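Local coordinates for protein cytochrome P450 (Bacillus subtilis subsp. subtilis, PDB 4RM4) that probably works as a haem-dependent monooxygenase, activating molecular oxygen at a haem iron and inserting one of its atoms into organic substrates, at residues Gln124-Ser127 and His133-Ser136; Ser254-Pro259 and Pro371-Val376; Glu270-Ala275 and Ile361-Leu366. All coordinates share one frame; numbering follows the deposited sequence.

Contact 1 (Gln124-Ser127 and His133-Ser136)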
# COMPACT_ATOMS: atom_id res chain seq x y z
N GLN A 124 26.11 1.01 2.16
CA GLN A 124 26.72 2.09 1.39
C GLN A 124 28.02 1.72 0.66
O GLN A 124 28.39 2.35 -0.33
CB GLN A 124 26.98 3.28 2.32
CG GLN A 124 27.75 4.44 1.69
CD GLN A 124 26.86 5.37 0.89
OE1 GLN A 124 26.23 6.27 1.46
NE2 GLN A 124 26.80 5.18 -0.42
N GLY A 125 28.73 0.71 1.15
CA GLY A 125 30.01 0.35 0.57
C GLY A 125 30.03 -0.87 -0.33
O GLY A 125 31.08 -1.27 -0.83
N ARG A 126 28.86 -1.46 -0.56
CA ARG A 126 28.78 -2.74 -1.25
C ARG A 126 28.58 -2.59 -2.76
O ARG A 126 27.96 -1.63 -3.22
CB ARG A 126 27.68 -3.60 -0.63
CG ARG A 126 27.94 -3.91 0.84
CD ARG A 126 26.67 -4.36 1.55
NE ARG A 126 26.00 -5.45 0.85
CZ ARG A 126 24.85 -5.98 1.23
NH1 ARG A 126 24.22 -5.51 2.31
NH2 ARG A 126 24.31 -6.98 0.53
N SER A 127 29.13 -3.53 -3.51
CA SER A 127 29.05 -3.47 -4.96
C SER A 127 27.75 -4.10 -5.44
O SER A 127 27.30 -3.85 -6.56
CB SER A 127 30.25 -4.18 -5.60
OG SER A 127 30.19 -5.58 -5.39
N HIS A 133 15.47 -6.59 0.78
CA HIS A 133 15.87 -6.99 2.14
C HIS A 133 16.57 -5.86 2.89
O HIS A 133 16.32 -5.65 4.08
CB HIS A 133 16.76 -8.24 2.13
CG HIS A 133 17.18 -8.67 3.51
ND1 HIS A 133 16.46 -9.59 4.25
CD2 HIS A 133 18.21 -8.28 4.29
CE1 HIS A 133 17.05 -9.75 5.42
NE2 HIS A 133 18.11 -8.97 5.47
N ASP A 134 17.44 -5.14 2.20
CA ASP A 134 18.30 -4.16 2.85
C ASP A 134 17.66 -2.79 3.04
O ASP A 134 18.16 -1.98 3.83
CB ASP A 134 19.58 -3.96 2.04
CG ASP A 134 20.43 -5.21 1.98
OD1 ASP A 134 20.31 -6.06 2.87
OD2 ASP A 134 21.24 -5.32 1.03
N PHE A 135 16.61 -2.49 2.29
CA PHE A 135 16.13 -1.11 2.23
C PHE A 135 14.61 -1.00 2.26
O PHE A 135 14.05 -0.55 3.24
CB PHE A 135 16.72 -0.39 1.02
CG PHE A 135 16.46 1.10 0.99
CD1 PHE A 135 16.89 1.92 2.03
CD2 PHE A 135 15.80 1.68 -0.08
CE1 PHE A 135 16.66 3.29 2.00
CE2 PHE A 135 15.56 3.04 -0.12
CZ PHE A 135 15.99 3.85 0.92
N SER A 136 13.94 -1.42 1.19
CA SER A 136 12.49 -1.17 1.09
C SER A 136 11.64 -1.99 2.06
O SER A 136 10.59 -1.53 2.47
CB SER A 136 12.00 -1.33 -0.35
OG SER A 136 12.11 -2.66 -0.77
O HOH W 1 21.98 -8.10 -0.07

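Contact 2 (Ser254-Pro259 and Pro371-Val376)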
# COMPACT_ATOMS: atom_id res chain seq x y z
N SER A 254 11.03 0.62 -12.01
CA SER A 254 10.56 1.42 -13.15
C SER A 254 11.59 2.46 -13.55
O SER A 254 11.83 2.70 -14.75
CB SER A 254 9.23 2.10 -12.83
OG SER A 254 8.25 1.16 -12.42
N ILE A 255 12.21 3.08 -12.55
CA ILE A 255 13.23 4.10 -12.80
C ILE A 255 14.45 3.51 -13.53
O ILE A 255 14.95 4.09 -14.49
CB ILE A 255 13.66 4.84 -11.51
CG1 ILE A 255 12.58 5.85 -11.12
CG2 ILE A 255 14.99 5.57 -11.71
CD1 ILE A 255 12.59 6.28 -9.60
N LEU A 256 14.92 2.35 -13.07
CA LEU A 256 16.08 1.70 -13.69
C LEU A 256 15.78 1.20 -15.08
O LEU A 256 16.67 1.18 -15.94
CB LEU A 256 16.56 0.51 -12.84
CG LEU A 256 17.09 0.78 -11.44
CD1 LEU A 256 17.61 -0.52 -10.82
CD2 LEU A 256 18.19 1.84 -11.50
N GLU A 257 14.55 0.77 -15.33
CA GLU A 257 14.24 0.20 -16.64
C GLU A 257 14.01 1.26 -17.70
O GLU A 257 13.93 0.94 -18.88
CB GLU A 257 13.04 -0.75 -16.56
CG GLU A 257 11.71 -0.08 -16.51
CD GLU A 257 10.56 -1.02 -16.81
OE1 GLU A 257 9.40 -0.57 -16.74
OE2 GLU A 257 10.81 -2.21 -17.12
N THR A 258 13.88 2.52 -17.28
CA THR A 258 13.58 3.61 -18.20
C THR A 258 14.81 4.48 -18.50
O THR A 258 15.27 5.21 -17.63
CB THR A 258 12.48 4.52 -17.62
OG1 THR A 258 11.42 3.70 -17.11
CG2 THR A 258 11.91 5.42 -18.70
N PRO A 259 15.32 4.41 -19.74
CA PRO A 259 16.61 5.05 -20.03
C PRO A 259 16.70 6.53 -19.63
O PRO A 259 15.80 7.32 -19.93
CB PRO A 259 16.76 4.87 -21.55
CG PRO A 259 15.97 3.62 -21.84
CD PRO A 259 14.78 3.69 -20.91
N PRO A 371 25.82 6.75 -7.44
CA PRO A 371 25.97 7.40 -8.74
C PRO A 371 25.34 6.58 -9.86
O PRO A 371 24.71 7.13 -10.77
CB PRO A 371 27.49 7.52 -8.91
CG PRO A 371 28.06 6.48 -8.00
CD PRO A 371 27.12 6.40 -6.84
N HIS A 372 25.51 5.26 -9.79
CA HIS A 372 24.98 4.38 -10.82
C HIS A 372 24.49 3.07 -10.22
O HIS A 372 25.04 2.57 -9.24
CB HIS A 372 26.02 4.12 -11.90
CG HIS A 372 25.64 3.02 -12.85
ND1 HIS A 372 24.85 3.24 -13.96
CD2 HIS A 372 25.95 1.71 -12.86
CE1 HIS A 372 24.68 2.10 -14.61
NE2 HIS A 372 25.34 1.16 -13.96
N MET A 373 23.45 2.51 -10.83
CA MET A 373 22.81 1.31 -10.31
C MET A 373 22.24 0.53 -11.49
O MET A 373 21.75 1.12 -12.46
CB MET A 373 21.72 1.71 -9.33
CG MET A 373 21.17 0.62 -8.47
SD MET A 373 19.87 1.25 -7.38
CE MET A 373 20.81 2.13 -6.14
N GLU A 374 22.32 -0.80 -11.44
CA GLU A 374 21.83 -1.64 -12.52
C GLU A 374 21.12 -2.86 -11.95
O GLU A 374 21.55 -3.44 -10.95
CB GLU A 374 22.97 -2.06 -13.46
CG GLU A 374 22.59 -3.18 -14.42
CD GLU A 374 23.66 -3.46 -15.46
OE1 GLU A 374 23.63 -4.55 -16.07
OE2 GLU A 374 24.52 -2.59 -15.68
N CYS A 375 20.03 -3.26 -12.60
CA CYS A 375 19.29 -4.42 -12.15
C CYS A 375 20.00 -5.72 -12.51
O CYS A 375 20.35 -5.95 -13.66
CB CYS A 375 17.88 -4.42 -12.74
SG CYS A 375 16.80 -5.68 -12.05
N VAL A 376 20.21 -6.57 -11.50
CA VAL A 376 20.81 -7.88 -11.72
C VAL A 376 19.75 -8.96 -11.81
O VAL A 376 19.73 -9.74 -12.77
CB VAL A 376 21.83 -8.23 -10.62
CG1 VAL A 376 22.45 -9.60 -10.90
CG2 VAL A 376 22.90 -7.15 -10.53

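Contact 3 (Glu270-Ala275 and Ile361-Leu366)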
# COMPACT_ATOMS: atom_id res chain seq x y z
N GLU A 270 14.04 17.56 -7.72
CA GLU A 270 12.74 18.22 -7.61
C GLU A 270 11.66 17.54 -8.46
O GLU A 270 10.48 17.80 -8.29
CB GLU A 270 12.83 19.72 -7.96
CG GLU A 270 13.12 20.03 -9.43
CD GLU A 270 14.60 19.94 -9.76
OE1 GLU A 270 15.39 19.62 -8.85
OE2 GLU A 270 14.97 20.21 -10.93
N LEU A 271 12.07 16.68 -9.38
CA LEU A 271 11.10 15.97 -10.20
C LEU A 271 10.50 14.76 -9.48
O LEU A 271 9.59 14.11 -9.99
CB LEU A 271 11.72 15.54 -11.52
CG LEU A 271 12.17 16.70 -12.41
CD1 LEU A 271 13.04 16.19 -13.54
CD2 LEU A 271 10.97 17.44 -12.96
N MET A 272 11.01 14.45 -8.28
CA MET A 272 10.61 13.22 -7.60
C MET A 272 9.11 13.08 -7.24
O MET A 272 8.53 12.02 -7.47
CB MET A 272 11.51 12.94 -6.40
CG MET A 272 11.23 11.62 -5.72
SD MET A 272 11.66 10.21 -6.77
CE MET A 272 13.44 10.31 -6.76
N PRO A 273 8.48 14.13 -6.68
CA PRO A 273 7.06 13.93 -6.36
C PRO A 273 6.26 13.43 -7.58
O PRO A 273 5.44 12.53 -7.46
CB PRO A 273 6.58 15.33 -5.96
CG PRO A 273 7.80 15.99 -5.41
CD PRO A 273 8.95 15.47 -6.26
N GLN A 274 6.51 14.02 -8.74
CA GLN A 274 5.81 13.62 -9.94
C GLN A 274 6.20 12.21 -10.39
O GLN A 274 5.40 11.47 -10.95
CB GLN A 274 6.06 14.65 -11.05
CG GLN A 274 5.72 16.08 -10.62
CD GLN A 274 6.94 16.92 -10.21
OE1 GLN A 274 7.64 16.61 -9.24
NE2 GLN A 274 7.20 17.98 -10.97
N ALA A 275 7.46 11.84 -10.14
CA ALA A 275 7.94 10.52 -10.51
C ALA A 275 7.26 9.48 -9.62
O ALA A 275 6.92 8.38 -10.07
CB ALA A 275 9.45 10.45 -10.34
N ILE A 361 11.30 10.39 0.12
CA ILE A 361 12.52 10.35 0.92
C ILE A 361 13.38 9.12 0.62
O ILE A 361 14.58 9.23 0.36
CB ILE A 361 12.21 10.43 2.41
CG1 ILE A 361 11.85 11.88 2.76
CG2 ILE A 361 13.40 9.92 3.22
CD1 ILE A 361 11.56 12.12 4.22
N ALA A 362 12.75 7.95 0.62
CA ALA A 362 13.48 6.73 0.27
C ALA A 362 14.14 6.83 -1.10
O ALA A 362 15.33 6.54 -1.23
CB ALA A 362 12.58 5.53 0.35
N LEU A 363 13.39 7.23 -2.12
CA LEU A 363 13.95 7.23 -3.48
C LEU A 363 15.00 8.31 -3.66
O LEU A 363 16.09 8.05 -4.19
CB LEU A 363 12.85 7.41 -4.52
CG LEU A 363 11.82 6.28 -4.48
CD1 LEU A 363 10.61 6.63 -5.32
CD2 LEU A 363 12.45 4.96 -4.93
N THR A 364 14.70 9.53 -3.21
CA THR A 364 15.67 10.59 -3.39
C THR A 364 16.97 10.23 -2.67
O THR A 364 18.07 10.42 -3.21
CB THR A 364 15.13 11.97 -2.95
OG1 THR A 364 16.09 12.99 -3.23
CG2 THR A 364 14.83 11.96 -1.48
N SER A 365 16.84 9.65 -1.48
CA SER A 365 18.01 9.31 -0.67
C SER A 365 18.83 8.19 -1.28
O SER A 365 20.07 8.24 -1.29
CB SER A 365 17.60 8.92 0.75
OG SER A 365 16.93 9.99 1.39
N LEU A 366 18.16 7.17 -1.79
CA LEU A 366 18.86 6.08 -2.46
C LEU A 366 19.63 6.60 -3.67
O LEU A 366 20.82 6.31 -3.84
CB LEU A 366 17.86 5.00 -2.89
CG LEU A 366 18.39 3.61 -3.22
CD1 LEU A 366 19.12 3.01 -2.02
CD2 LEU A 366 17.24 2.71 -3.66

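Contact 1 (Gln124-Ser127 and His133-Ser136)
R126 and D134, their side chains coming from opposite directions, form a salt bridge over the short strand 128-130 that separates them in sequence. The firm part is small: R126 NH1 lies 3.2 Å from D134 OD2, and the same oxygen is 3.5 Å from R126 NH2, so one carboxylate oxygen lies near both terminal nitrogens, obliquely to the guanidinium. This is not the flat, two-oxygen pairing of arginine with a carboxylate, because the guanidinium and carboxylate planes are 69° apart. The arginine chain runs out towards D134 but is bent at chi3 (52°), which turns its end so that NH1 and NH2 both come near OD2. A long, flexible arginine suits an exposed loop that must span this distance, and a short aspartate suits the helical turn that receives it.

The other side is loose and wet. A water accepts a hydrogen bond from R126 NH2 at 2.7 Å and donates one to D134 OD2 at 3.1 Å, completing a ring beside the direct ion pair. OD2 also takes a weak bond from D130 N, which helps to fix the carboxylate, while R126 NE bonds weakly to E128 O. With just 65 Å² buried in all, the attraction is partly screened by solvent and is probably modest.

D134 packs against F123 near the end of helix 102-123. The contact thus bridges the surface connection in which that helix gives way to strand 128-130 and then to helix 131-136, whose F135 points inward onto helices 102-123 and 352-369.

Contact 2 (Ser254-Pro259 and Pro371-Val376)
The C-terminal part of helix 226-257 comes up beside the start of strand 374-380, with L256 and E374 the nearest backbone pair at 6.8 Å between CA atoms. One leucine then does most of the work. L256 points at the strand and spreads its two methyls along it: CD2 meets M373, 3.8 Å from its carbonyl O and 4.1 Å from its CB, while CD1 leans towards the next two residues, 4.1 Å from C375 N and 4.4 Å from C375 CB. A branched leucine fits because its fork can touch two successive inward-facing residues of an extended chain at once.

The strand side follows the alternation of extended backbone. M373 and C375 set off towards the helix and E374 points away, where a charged carboxylate can stay at the surface. M373 crosses the leucine at about a right angle; its CG is anti to the backbone N (chi1 -166°), and a bend at chi3 carries its far end away, so that CB is the nearest of its side-chain atoms to L256. Y262 touches both L256 and M373, and F392 of the adjoining strand touches L256 and C375, enlarging the apolar patch.

On the helix side, T258 turns its hydroxyl back to donate to S254 O, the carbonyl four residues before it, with OG1 at 2.6 Å from that oxygen; the T258 N to I255 O bond is weak.

The contacts of L256 are van der Waals ones, with no salt bridge or hydrogen bond between the segments. Such an interface demands complementary shape rather than precise direction, and the hydrogen bonding of the strand backbone remains with its sheet partner, strand 389-395.

Contact 3 (Glu270-Ala275 and Ile361-Leu366)
M272 reaches L363 through a folded side chain: CG is anti to the backbone N (chi1 -175°), which throws the chain outward, and bends at chi2 (67°) and chi3 (71°) curl SD and CE round against the facing helix. L363 offers its CB to the methionine, and the two side chains cross at about a right angle.

The thioether end makes the whole contact. M272 CE sits 3.7 Å from L363 CB and 3.8 Å from T364 N, so the methyl presses on the helix surface between two residues; SD lies 3.8 Å from L363 CB and 4.0 Å from L363 CD1. T364 contributes CB at the margin, 4.5 Å from CE. Methionine suits this place because it is long, unbranched and pliable, able to follow a backbone as well as a side chain, and leucine supplies a purely apolar counterface in the buried interior. Shortened to an alanine, this residue would probably leave L363 CB and the T364 backbone without their cover, opening a gap between the two helices.

On the side of its helix turned to helix 102-123, S365 OG donates to I361 O at 2.7 Å, while S365 N reaches the same oxygen at 2.9 Å from the opposite face of the carbonyl plane. The I361 carbonyl oxygen thus accepts two bonds, one of them tying the serine hydroxyl to its own helix, and S365 OG also pairs with Q113 NE2.

L363 continues onto A251 and M252 of helix 226-257, M272 onto L265 of helix 261-267, and I361 onto helix 102-123. Helix 352-369 is thus flanked by helices 102-123 and 226-257, with the start of helix 272-282 packed on it through M272.

In the fold
The three contacts lie in the helix-rich part of the P450 fold. Contact 1 closes first along the chain, and contact 3 is nested inside the long loop closed by contact 2. Centres of contacts 1 and 2 are 15 Å apart without touching, whereas contact 3, 18 Å and 14 Å from them, touches both: F135 packs on A362 and L366, and M373 CE comes within 4.1 Å of L366 CG. Helix 352-369 is thus the common core element, leading directly into strand 374-380. Strands 128-130 and 374-380 flank 389-395 in one antiparallel sheet, so this sheet and the helices of contacts 1 and 3 are joined through helix 352-369, away from the haem site.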